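Local coordinates for universal stress protein MJ0577 (Methanocaldococcus jannaschii, PDB 1MJH) that binds ATP together with a manganese ion as a homodimeric member of the universal stress protein A family, its wider cellular role being less certain, at residues 17-28 against 123-133. Numbering follows the deposited sequence.
With ATP (adenosine-5'-triphosphate), chain F.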
loop_
_atom_site.group_PDB
_atom_site.type_symbol
_atom_site.label_atom_id
_atom_site.label_comp_id
_atom_site.label_asym_id
_atom_site.label_seq_id
_atom_site.Cartn_x
_atom_site.Cartn_y
_atom_site.Cartn_z
ATOM N N THR B 17 -10.936 1.199 11.015
ATOM C CA THR B 17 -10.081 0.776 9.887
ATOM C C THR B 17 -8.611 0.689 10.306
ATOM O O THR B 17 -7.931 -0.254 9.903
ATOM C CB THR B 17 -10.218 1.791 8.719
ATOM O OG1 THR B 17 -11.626 1.854 8.344
ATOM C CG2 THR B 17 -9.546 1.220 7.487
ATOM N N ALA B 18 -8.122 1.598 11.124
ATOM C CA ALA B 18 -6.727 1.475 11.603
ATOM C C ALA B 18 -6.567 0.153 12.357
ATOM O O ALA B 18 -5.488 -0.449 12.419
ATOM C CB ALA B 18 -6.349 2.689 12.472
ATOM N N GLU B 19 -7.594 -0.299 13.124
ATOM C CA GLU B 19 -7.479 -1.606 13.810
ATOM C C GLU B 19 -7.394 -2.764 12.851
ATOM O O GLU B 19 -6.681 -3.726 13.136
ATOM C CB GLU B 19 -8.684 -1.780 14.763
ATOM C CG GLU B 19 -8.399 -0.970 16.039
ATOM C CD GLU B 19 -7.486 -1.782 16.971
ATOM O OE1 GLU B 19 -7.678 -3.002 17.241
ATOM O OE2 GLU B 19 -6.527 -1.125 17.459
ATOM N N ILE B 20 -8.027 -2.691 11.645
ATOM C CA ILE B 20 -7.803 -3.705 10.647
ATOM C C ILE B 20 -6.332 -3.691 10.226
ATOM O O ILE B 20 -5.722 -4.745 10.037
ATOM C CB ILE B 20 -8.680 -3.555 9.381
ATOM C CG1 ILE B 20 -10.147 -3.425 9.840
ATOM C CG2 ILE B 20 -8.535 -4.788 8.488
ATOM C CD1 ILE B 20 -11.102 -3.182 8.669
ATOM N N ALA B 21 -5.817 -2.509 9.986
ATOM C CA ALA B 21 -4.390 -2.382 9.584
ATOM C C ALA B 21 -3.472 -2.965 10.620
ATOM O O ALA B 21 -2.382 -3.428 10.265
ATOM C CB ALA B 21 -4.070 -0.889 9.370
ATOM N N LEU B 22 -3.775 -2.926 11.937
ATOM C CA LEU B 22 -2.936 -3.587 12.930
ATOM C C LEU B 22 -2.775 -5.054 12.640
ATOM O O LEU B 22 -1.708 -5.662 12.907
ATOM C CB LEU B 22 -3.540 -3.324 14.331
ATOM C CG LEU B 22 -2.796 -3.973 15.491
ATOM C CD1 LEU B 22 -1.365 -3.522 15.576
ATOM C CD2 LEU B 22 -3.560 -3.521 16.770
ATOM N N LYS B 23 -3.835 -5.745 12.152
ATOM C CA LYS B 23 -3.735 -7.137 11.802
ATOM C C LYS B 23 -2.603 -7.384 10.782
ATOM O O LYS B 23 -1.939 -8.418 10.862
ATOM C CB LYS B 23 -5.035 -7.700 11.221
ATOM C CG LYS B 23 -6.238 -7.458 12.163
ATOM C CD LYS B 23 -7.497 -8.028 11.498
ATOM C CE LYS B 23 -8.630 -8.287 12.455
ATOM N NZ LYS B 23 -8.365 -9.170 13.627
ATOM N N HIS B 24 -2.490 -6.457 9.833
ATOM C CA HIS B 24 -1.455 -6.581 8.787
ATOM C C HIS B 24 -0.092 -6.277 9.361
ATOM O O HIS B 24 0.864 -6.994 9.025
ATOM C CB HIS B 24 -1.759 -5.635 7.595
ATOM C CG HIS B 24 -3.015 -6.111 6.908
ATOM N ND1 HIS B 24 -2.922 -6.804 5.707
ATOM C CD2 HIS B 24 -4.325 -5.971 7.230
ATOM C CE1 HIS B 24 -4.167 -7.111 5.343
ATOM N NE2 HIS B 24 -5.070 -6.643 6.243
ATOM N N VAL B 25 0.034 -5.321 10.281
ATOM C CA VAL B 25 1.339 -5.143 10.942
ATOM C C VAL B 25 1.794 -6.440 11.605
ATOM O O VAL B 25 2.970 -6.839 11.526
ATOM C CB VAL B 25 1.258 -4.025 11.997
ATOM C CG1 VAL B 25 2.602 -3.846 12.740
ATOM C CG2 VAL B 25 0.887 -2.703 11.292
ATOM N N LYS B 26 0.875 -7.080 12.310
ATOM C CA LYS B 26 1.191 -8.369 12.964
ATOM C C LYS B 26 1.585 -9.418 11.967
ATOM O O LYS B 26 2.519 -10.229 12.197
ATOM C CB LYS B 26 -0.003 -8.819 13.853
ATOM C CG LYS B 26 -0.191 -7.821 15.021
ATOM C CD LYS B 26 -1.473 -8.097 15.817
ATOM C CE LYS B 26 -1.557 -9.493 16.404
ATOM N NZ LYS B 26 -2.875 -9.725 17.104
ATOM N N ALA B 27 0.963 -9.447 10.764
ATOM C CA ALA B 27 1.334 -10.421 9.757
ATOM C C ALA B 27 2.711 -10.266 9.180
ATOM O O ALA B 27 3.263 -11.210 8.579
ATOM C CB ALA B 27 0.237 -10.461 8.666
ATOM N N PHE B 28 3.303 -9.064 9.299
ATOM C CA PHE B 28 4.662 -8.852 8.801
ATOM C C PHE B 28 5.700 -9.482 9.738
ATOM O O PHE B 28 6.859 -9.425 9.387
ATOM C CB PHE B 28 4.923 -7.362 8.619
ATOM C CG PHE B 28 4.594 -6.841 7.254
ATOM C CD1 PHE B 28 3.306 -6.879 6.767
ATOM C CD2 PHE B 28 5.582 -6.336 6.411
ATOM C CE1 PHE B 28 2.991 -6.413 5.508
ATOM C CE2 PHE B 28 5.268 -5.881 5.153
ATOM C CZ PHE B 28 3.975 -5.922 4.685
ATOM N N ILE B 123 8.503 0.588 5.366
ATOM C CA ILE B 123 7.124 0.514 4.834
ATOM C C ILE B 123 6.237 1.251 5.823
ATOM O O ILE B 123 6.570 1.303 7.024
ATOM C CB ILE B 123 6.704 -0.950 4.678
ATOM C CG1 ILE B 123 5.270 -1.012 4.112
ATOM C CG2 ILE B 123 6.775 -1.743 5.997
ATOM C CD1 ILE B 123 4.910 -2.451 3.697
ATOM N N ILE B 124 5.171 1.849 5.340
ATOM C CA ILE B 124 4.146 2.439 6.180
ATOM C C ILE B 124 2.897 1.555 6.027
ATOM O O ILE B 124 2.535 1.301 4.873
ATOM C CB ILE B 124 3.774 3.850 5.683
ATOM C CG1 ILE B 124 5.101 4.712 5.676
ATOM C CG2 ILE B 124 2.835 4.443 6.709
ATOM C CD1 ILE B 124 4.824 6.105 5.195
ATOM N N ILE B 125 2.314 1.069 7.113
ATOM C CA ILE B 125 1.085 0.218 6.994
ATOM C C ILE B 125 -0.065 1.024 7.641
ATOM O O ILE B 125 0.005 1.370 8.820
ATOM C CB ILE B 125 1.325 -1.110 7.712
ATOM C CG1 ILE B 125 2.398 -1.941 6.982
ATOM C CG2 ILE B 125 -0.007 -1.910 7.692
ATOM C CD1 ILE B 125 2.686 -3.299 7.632
ATOM N N MET B 126 -1.117 1.357 6.890
ATOM C CA MET B 126 -2.150 2.291 7.425
ATOM C C MET B 126 -3.513 1.913 6.872
ATOM O O MET B 126 -3.572 1.204 5.861
ATOM C CB MET B 126 -1.759 3.792 7.169
ATOM C CG MET B 126 -1.793 4.161 5.646
ATOM S SD MET B 126 -0.857 5.767 5.244
ATOM C CE MET B 126 -1.810 6.833 6.347
ATOM N N GLY B 127 -4.577 2.479 7.488
ATOM C CA GLY B 127 -5.903 2.183 6.915
ATOM C C GLY B 127 -6.187 3.081 5.723
ATOM O O GLY B 127 -5.567 4.127 5.511
ATOM N N SER B 128 -7.200 2.658 4.915
ATOM C CA SER B 128 -7.680 3.515 3.832
ATOM C C SER B 128 -8.541 4.670 4.355
ATOM O O SER B 128 -8.677 5.718 3.702
ATOM C CB SER B 128 -8.519 2.711 2.845
ATOM O OG SER B 128 -9.672 2.181 3.509
ATOM N N HIS B 129 -9.184 4.470 5.517
ATOM C CA HIS B 129 -10.094 5.436 6.126
ATOM C C HIS B 129 -9.855 5.434 7.633
ATOM O O HIS B 129 -8.996 4.711 8.110
ATOM C CB HIS B 129 -11.595 5.045 5.876
ATOM C CG HIS B 129 -11.983 5.047 4.420
ATOM N ND1 HIS B 129 -11.602 4.117 3.481
ATOM C CD2 HIS B 129 -12.771 5.950 3.756
ATOM C CE1 HIS B 129 -12.115 4.443 2.308
ATOM N NE2 HIS B 129 -12.845 5.574 2.439
ATOM N N GLY B 130 -10.552 6.342 8.308
ATOM C CA GLY B 130 -10.197 6.634 9.686
ATOM C C GLY B 130 -11.419 7.021 10.496
ATOM O O GLY B 130 -12.424 6.324 10.337
ATOM N N LYS B 131 -11.255 8.023 11.349
ATOM C CA LYS B 131 -12.417 8.344 12.227
ATOM C C LYS B 131 -13.568 8.976 11.466
ATOM O O LYS B 131 -14.704 8.807 11.938
ATOM C CB LYS B 131 -11.925 9.268 13.341
ATOM C CG LYS B 131 -11.002 8.691 14.406
ATOM C CD LYS B 131 -11.803 7.698 15.275
ATOM C CE LYS B 131 -11.053 7.391 16.552
ATOM N NZ LYS B 131 -11.967 6.717 17.529
ATOM N N THR B 132 -13.401 9.646 10.313
ATOM C CA THR B 132 -14.560 10.149 9.586
ATOM C C THR B 132 -15.315 9.043 8.894
ATOM O O THR B 132 -16.525 8.810 9.081
ATOM C CB THR B 132 -14.086 11.199 8.547
ATOM O OG1 THR B 132 -13.264 12.153 9.262
ATOM C CG2 THR B 132 -15.199 11.932 7.828
ATOM N N ASN B 133 -14.566 8.254 8.087
ATOM C CA ASN B 133 -15.142 7.152 7.332
ATOM C C ASN B 133 -16.540 7.412 6.774
ATOM O O ASN B 133 -17.494 6.692 7.084
ATOM C CB ASN B 133 -15.021 5.831 8.122
ATOM C CG ASN B 133 -15.309 4.647 7.220
ATOM O OD1 ASN B 133 -15.259 4.716 5.984
ATOM N ND2 ASN B 133 -15.603 3.497 7.845
HETATM P PG ATP F . -10.606 12.369 6.665
HETATM O O1G ATP F . -10.001 12.804 5.376
HETATM O O2G ATP F . -9.673 12.611 7.715
HETATM O O3G ATP F . -11.905 13.005 6.934
HETATM P PB ATP F . -10.814 9.494 7.301
HETATM O O1B ATP F . -11.916 8.586 6.958
HETATM O O2B ATP F . -10.828 9.809 8.734
HETATM O O3B ATP F . -10.887 10.785 6.403
HETATM P PA ATP F . -7.861 9.087 7.205
HETATM O O1A ATP F . -7.237 9.441 5.955
HETATM O O2A ATP F . -7.733 9.994 8.294
HETATM O O3A ATP F . -9.445 8.787 6.888
HETATM O "O5'" ATP F . -7.477 7.693 7.833
HETATM C "C5'" ATP F . -6.592 6.844 7.058
HETATM C "C4'" ATP F . -5.524 6.271 7.971
HETATM O "O4'" ATP F . -4.607 7.384 8.323
HETATM C "C3'" ATP F . -5.969 5.740 9.324
HETATM O "O3'" ATP F . -6.505 4.411 9.256
HETATM C "C2'" ATP F . -4.639 5.832 10.111
HETATM O "O2'" ATP F . -3.800 4.718 9.744
HETATM C "C1'" ATP F . -4.074 7.176 9.581
HETATM N N9 ATP F . -4.366 8.312 10.445
HETATM C C8 ATP F . -5.360 9.223 10.357
HETATM N N7 ATP F . -5.290 10.182 11.260
HETATM C C5 ATP F . -4.248 9.863 11.993
HETATM C C6 ATP F . -3.696 10.502 13.091
HETATM N N6 ATP F . -4.245 11.612 13.587
HETATM N N1 ATP F . -2.616 9.944 13.631
HETATM C C2 ATP F . -2.048 8.812 13.101
HETATM N N3 ATP F . -2.505 8.128 12.037
HETATM C C4 ATP F . -3.627 8.728 11.578
HETATM O O HOH W 1 -12.578 3.580 10.153
#
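A buried, mostly apolar helix-on-sheet contact sets Thr17, Ala21 and Val25 of helix 16-27, with Phe28 following them in the chain, against strand 123-127 and the loop after it. The axes approach to 6.5 Å and run roughly antiparallel, at 146°. At the end remote from the nucleotide, Ile125 CD1 sits over one face of the Phe28 ring, 3.9 Å from its centroid and 17° off the normal, a CH-pi contact; Tyr5 meets the same ring edge-to-face. With CG1 of Ile125 beside the backbone N (chi1 -67°), CG2 is left anti to it and reaches Val25 CG2 at 3.8 Å. Farther along, the Ala21 methyl lies against the peptide joining Met126 to Gly127, its CB 3.8 Å from Met126 C. Strand 123-127 pairs with strands 7-11 and 154-157 in the five-stranded parallel sheet of this alpha/beta fold, of the HUP clan, and its C-terminal end opens into the ATP-binding loop. Thr17 CG2 lies 3.8 Å from Gly127 CA, and Gly127 N donates to ATP O2' at 3.3 Å. Thr17 CB packs 3.2 Å from His129 O, the acceptor for ATP O3'. Water 1 joins the segments, accepting from Thr17 N and donating to Gly130 O. Beyond it, Thr132 N and Asn133 N bind ATP O2B and O1B respectively, both on the beta-phosphate.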